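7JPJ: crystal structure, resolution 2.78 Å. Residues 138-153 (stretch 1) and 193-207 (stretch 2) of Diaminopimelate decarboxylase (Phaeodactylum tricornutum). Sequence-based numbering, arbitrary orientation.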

# COMPACT_ATOMS: atom_id res chain seq x y z
N LYS A 138 4.48 -40.68 -13.31
CA LYS A 138 3.20 -41.07 -12.75
C LYS A 138 2.00 -41.03 -13.71
O LYS A 138 1.07 -41.82 -13.54
CB LYS A 138 2.91 -40.23 -11.50
CG LYS A 138 3.49 -40.86 -10.24
CD LYS A 138 3.27 -40.00 -9.00
CE LYS A 138 3.99 -40.61 -7.79
NZ LYS A 138 3.58 -42.02 -7.54
N GLY A 139 1.94 -40.10 -14.67
CA GLY A 139 2.69 -38.87 -14.75
C GLY A 139 1.70 -37.75 -14.54
O GLY A 139 0.77 -37.59 -15.33
N ALA A 140 1.90 -36.99 -13.47
CA ALA A 140 0.91 -36.02 -13.05
C ALA A 140 0.67 -34.98 -14.14
O ALA A 140 1.60 -34.57 -14.85
CB ALA A 140 1.36 -35.34 -11.76
N LYS A 141 -0.58 -34.57 -14.29
CA LYS A 141 -0.91 -33.46 -15.16
C LYS A 141 -0.58 -32.15 -14.47
O LYS A 141 -0.65 -32.03 -13.25
CB LYS A 141 -2.39 -33.50 -15.55
CG LYS A 141 -2.76 -34.66 -16.48
CD LYS A 141 -4.16 -35.21 -16.21
CE LYS A 141 -4.49 -35.23 -14.72
NZ LYS A 141 -5.91 -35.63 -14.48
N VAL A 142 -0.19 -31.16 -15.28
CA VAL A 142 0.23 -29.87 -14.75
C VAL A 142 0.04 -28.83 -15.84
O VAL A 142 0.04 -29.16 -17.03
CB VAL A 142 1.70 -29.93 -14.26
CG1 VAL A 142 2.67 -29.96 -15.44
CG2 VAL A 142 2.01 -28.76 -13.33
N GLY A 143 -0.16 -27.58 -15.43
CA GLY A 143 -0.21 -26.47 -16.35
C GLY A 143 1.14 -25.78 -16.45
O GLY A 143 1.99 -25.90 -15.57
N VAL A 144 1.33 -25.05 -17.55
CA VAL A 144 2.58 -24.35 -17.83
C VAL A 144 2.25 -22.94 -18.28
O VAL A 144 1.59 -22.75 -19.31
CB VAL A 144 3.41 -25.07 -18.91
CG1 VAL A 144 4.74 -24.36 -19.12
CG2 VAL A 144 3.64 -26.52 -18.54
N ARG A 145 2.70 -21.94 -17.52
CA ARG A 145 2.56 -20.55 -17.92
C ARG A 145 3.78 -20.12 -18.73
O ARG A 145 4.92 -20.30 -18.29
CB ARG A 145 2.38 -19.62 -16.72
CG ARG A 145 2.41 -18.16 -17.13
CD ARG A 145 1.79 -17.22 -16.10
NE ARG A 145 1.91 -15.83 -16.53
CZ ARG A 145 1.32 -14.80 -15.92
NH1 ARG A 145 0.57 -15.01 -14.85
NH2 ARG A 145 1.48 -13.57 -16.39
N VAL A 146 3.53 -19.54 -19.90
CA VAL A 146 4.58 -19.17 -20.84
C VAL A 146 4.67 -17.65 -20.92
O VAL A 146 3.64 -16.96 -20.98
CB VAL A 146 4.31 -19.77 -22.24
CG1 VAL A 146 5.41 -19.36 -23.21
CG2 VAL A 146 4.19 -21.28 -22.15
N ASN A 147 5.90 -17.13 -20.89
CA ASN A 147 6.16 -15.76 -21.30
C ASN A 147 6.37 -15.77 -22.81
O ASN A 147 7.44 -16.18 -23.28
CB ASN A 147 7.38 -15.19 -20.58
CG ASN A 147 7.62 -13.71 -20.89
OD1 ASN A 147 7.08 -13.17 -21.85
ND2 ASN A 147 8.43 -13.06 -20.07
N PRO A 148 5.39 -15.33 -23.60
CA PRO A 148 5.47 -15.49 -25.06
C PRO A 148 6.58 -14.68 -25.72
O PRO A 148 6.74 -14.79 -26.94
CB PRO A 148 4.09 -15.01 -25.54
CG PRO A 148 3.22 -14.99 -24.32
CD PRO A 148 4.14 -14.68 -23.19
N GLY A 149 7.34 -13.89 -24.97
CA GLY A 149 8.34 -13.03 -25.54
C GLY A 149 7.86 -11.63 -25.84
O GLY A 149 8.64 -10.81 -26.34
N VAL A 150 6.59 -11.33 -25.56
CA VAL A 150 6.03 -10.01 -25.81
C VAL A 150 5.03 -9.72 -24.70
O VAL A 150 4.49 -10.63 -24.07
CB VAL A 150 5.38 -9.93 -27.22
CG1 VAL A 150 4.09 -10.75 -27.26
CG2 VAL A 150 5.14 -8.49 -27.63
N GLY A 151 4.80 -8.43 -24.45
CA GLY A 151 3.89 -8.04 -23.38
C GLY A 151 2.77 -7.15 -23.86
O GLY A 151 2.28 -7.29 -24.98
N SER A 152 2.30 -6.28 -22.98
CA SER A 152 1.20 -5.35 -23.31
C SER A 152 1.75 -4.15 -24.08
O SER A 152 2.49 -3.36 -23.48
CB SER A 152 0.53 -4.95 -22.03
OG SER A 152 -0.06 -6.07 -21.40
N GLY A 153 1.43 -4.04 -25.36
CA GLY A 153 1.95 -2.93 -26.20
C GLY A 153 2.64 -3.40 -27.46
O GLY A 153 2.97 -2.53 -28.28
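Stretch 2 (193-207) YGLEVERIHTHIGSG

Stretch 2 lies beside stretch 1 as a neighbouring parallel strand. Residues 196-201 run alongside strand 141-147 with 24° between their N-to-C directions (signed crossing angle -24°) and a closest axis approach of 4.5 Å. Before the strand, Gly194 has positive phi, which favours glycine; after it, the chain continues in loop conformation to Ile204 and Ser206.

Backbone hydrogen bonds set the register. Glu196 N donates to Ala140 O (3.2 Å), Val142 N to Glu196 O (3.2 Å) and Glu198 N to Val142 O (3.3 Å). Glu198, at phi/psi -106/-13, departs from extended geometry, and the pairing then shifts by one residue: Lys141 and Val142 face Glu196 and Val197, but Val144 and Arg145 face Ile200 and His201. Beyond the shift the ladder tightens, with Val144 N to Arg199 O at 3.0 Å, His201 N to Val144 O at 2.8 Å and Val146 N to His201 O at 2.9 Å. CA-H...O contacts supplement it, among them Arg145 CA to His201 O at 3.2 Å.

One sheet face is aliphatic. Val144 CG2 meets Val197 CG1 at 3.6 Å, and Val144 CB lies 4.2 Å from Ile200 CD1. Past the strands, Ile204 points toward stretch 1, its CG2 3.9 Å from Pro148 CD and its CD1 3.8 Å from Val150 CG1.

The other face carries Lys141, Arg145, Glu196, Arg199 and His201. His203 CB covers one face of the Arg145 guanidinium, 3.3 Å from Arg145 NH2. Lys141 NZ remains 4.6 Å from Glu198 OE1, beyond a salt bridge; Glu198 OE2 instead pairs with Arg199 NH1 at 3.1 Å within its own stretch. Gly143 leaves space for Arg199: a CB there would stand 2.9 Å from Arg199 NE, a clash. The rule is a backbone-defined register, an aliphatic face, and glycine where an arginine crosses.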

# COMPACT_ATOMS: atom_id res chain seq x y z
N TYR A 193 10.65 -36.33 -15.86
CA TYR A 193 9.77 -36.75 -14.77
C TYR A 193 8.48 -37.38 -15.27
O TYR A 193 7.56 -37.61 -14.48
CB TYR A 193 9.46 -35.56 -13.86
CG TYR A 193 10.70 -34.89 -13.30
CD1 TYR A 193 11.52 -35.55 -12.39
CD2 TYR A 193 11.05 -33.60 -13.67
CE1 TYR A 193 12.65 -34.95 -11.87
CE2 TYR A 193 12.18 -32.99 -13.16
CZ TYR A 193 12.97 -33.67 -12.26
OH TYR A 193 14.10 -33.06 -11.74
N GLY A 194 8.38 -37.68 -16.57
CA GLY A 194 7.19 -38.31 -17.10
C GLY A 194 5.93 -37.50 -16.93
O GLY A 194 4.84 -38.06 -16.83
N LEU A 195 6.05 -36.17 -16.91
CA LEU A 195 4.90 -35.30 -16.73
C LEU A 195 3.98 -35.35 -17.95
O LEU A 195 4.34 -35.86 -19.01
CB LEU A 195 5.35 -33.86 -16.47
CG LEU A 195 6.19 -33.61 -15.23
CD1 LEU A 195 6.55 -32.14 -15.14
CD2 LEU A 195 5.44 -34.06 -13.99
N GLU A 196 2.79 -34.80 -17.78
CA GLU A 196 1.82 -34.64 -18.86
C GLU A 196 1.33 -33.20 -18.84
O GLU A 196 0.65 -32.79 -17.89
CB GLU A 196 0.66 -35.62 -18.73
CG GLU A 196 -0.39 -35.47 -19.82
CD GLU A 196 -1.18 -36.74 -20.06
OE1 GLU A 196 -2.43 -36.68 -19.99
OE2 GLU A 196 -0.56 -37.80 -20.31
N VAL A 197 1.66 -32.44 -19.88
CA VAL A 197 1.24 -31.05 -19.98
C VAL A 197 -0.17 -31.01 -20.55
O VAL A 197 -0.39 -31.35 -21.71
CB VAL A 197 2.21 -30.23 -20.85
CG1 VAL A 197 1.88 -28.76 -20.77
CG2 VAL A 197 3.64 -30.49 -20.41
N GLU A 198 -1.14 -30.60 -19.73
CA GLU A 198 -2.54 -30.57 -20.13
C GLU A 198 -3.06 -29.17 -20.41
O GLU A 198 -4.14 -29.04 -21.00
CB GLU A 198 -3.42 -31.22 -19.05
CG GLU A 198 -3.59 -30.38 -17.79
CD GLU A 198 -4.64 -30.94 -16.84
OE1 GLU A 198 -5.27 -31.96 -17.17
OE2 GLU A 198 -4.82 -30.35 -15.75
N ARG A 199 -2.33 -28.12 -20.02
CA ARG A 199 -2.87 -26.77 -20.07
C ARG A 199 -1.74 -25.77 -20.20
O ARG A 199 -0.72 -25.88 -19.52
CB ARG A 199 -3.71 -26.49 -18.82
CG ARG A 199 -4.10 -25.03 -18.62
CD ARG A 199 -4.90 -24.86 -17.33
NE ARG A 199 -4.14 -25.24 -16.15
CZ ARG A 199 -4.27 -26.40 -15.50
NH1 ARG A 199 -5.14 -27.30 -15.93
NH2 ARG A 199 -3.53 -26.66 -14.43
N ILE A 200 -1.93 -24.79 -21.08
CA ILE A 200 -1.01 -23.67 -21.26
C ILE A 200 -1.67 -22.42 -20.71
O ILE A 200 -2.88 -22.23 -20.85
CB ILE A 200 -0.63 -23.49 -22.75
CG1 ILE A 200 0.07 -24.74 -23.28
CG2 ILE A 200 0.28 -22.28 -22.94
CD1 ILE A 200 1.44 -24.99 -22.67
N HIS A 201 -0.87 -21.57 -20.07
CA HIS A 201 -1.36 -20.35 -19.43
C HIS A 201 -0.59 -19.15 -19.97
O HIS A 201 0.64 -19.17 -20.01
CB HIS A 201 -1.20 -20.43 -17.91
CG HIS A 201 -1.90 -19.34 -17.16
ND1 HIS A 201 -2.74 -18.43 -17.78
CD2 HIS A 201 -1.89 -19.00 -15.85
CE1 HIS A 201 -3.21 -17.59 -16.88
NE2 HIS A 201 -2.72 -17.91 -15.70
N THR A 202 -1.32 -18.13 -20.39
CA THR A 202 -0.73 -16.89 -20.87
C THR A 202 -1.47 -15.72 -20.22
O THR A 202 -2.58 -15.87 -19.71
CB THR A 202 -0.80 -16.79 -22.40
OG1 THR A 202 0.06 -15.74 -22.86
CG2 THR A 202 -2.22 -16.47 -22.84
N HIS A 203 -0.84 -14.55 -20.24
CA HIS A 203 -1.43 -13.36 -19.65
C HIS A 203 -0.75 -12.11 -20.18
O HIS A 203 0.06 -11.49 -19.48
CB HIS A 203 -1.33 -13.41 -18.12
CG HIS A 203 -2.03 -12.29 -17.42
ND1 HIS A 203 -3.40 -12.18 -17.37
CD2 HIS A 203 -1.54 -11.23 -16.73
CE1 HIS A 203 -3.73 -11.10 -16.69
NE2 HIS A 203 -2.62 -10.50 -16.29
N ILE A 204 -1.07 -11.73 -21.42
CA ILE A 204 -0.44 -10.57 -22.05
C ILE A 204 -1.50 -9.72 -22.75
O ILE A 204 -1.16 -8.85 -23.56
CB ILE A 204 0.66 -10.98 -23.04
CG1 ILE A 204 0.06 -11.83 -24.17
CG2 ILE A 204 1.78 -11.72 -22.33
CD1 ILE A 204 0.92 -11.88 -25.41
N GLY A 205 -2.77 -9.96 -22.45
CA GLY A 205 -3.84 -9.20 -23.08
C GLY A 205 -4.09 -7.87 -22.38
O GLY A 205 -3.97 -7.74 -21.17
N SER A 206 -4.44 -6.86 -23.18
CA SER A 206 -4.71 -5.53 -22.67
C SER A 206 -5.52 -4.76 -23.70
O SER A 206 -5.57 -5.12 -24.88
CB SER A 206 -3.42 -4.78 -22.34
OG SER A 206 -2.73 -4.40 -23.52
N GLY A 207 -6.15 -3.68 -23.24
CA GLY A 207 -6.93 -2.85 -24.13
C GLY A 207 -8.26 -3.49 -24.54
O GLY A 207 -8.67 -4.53 -24.04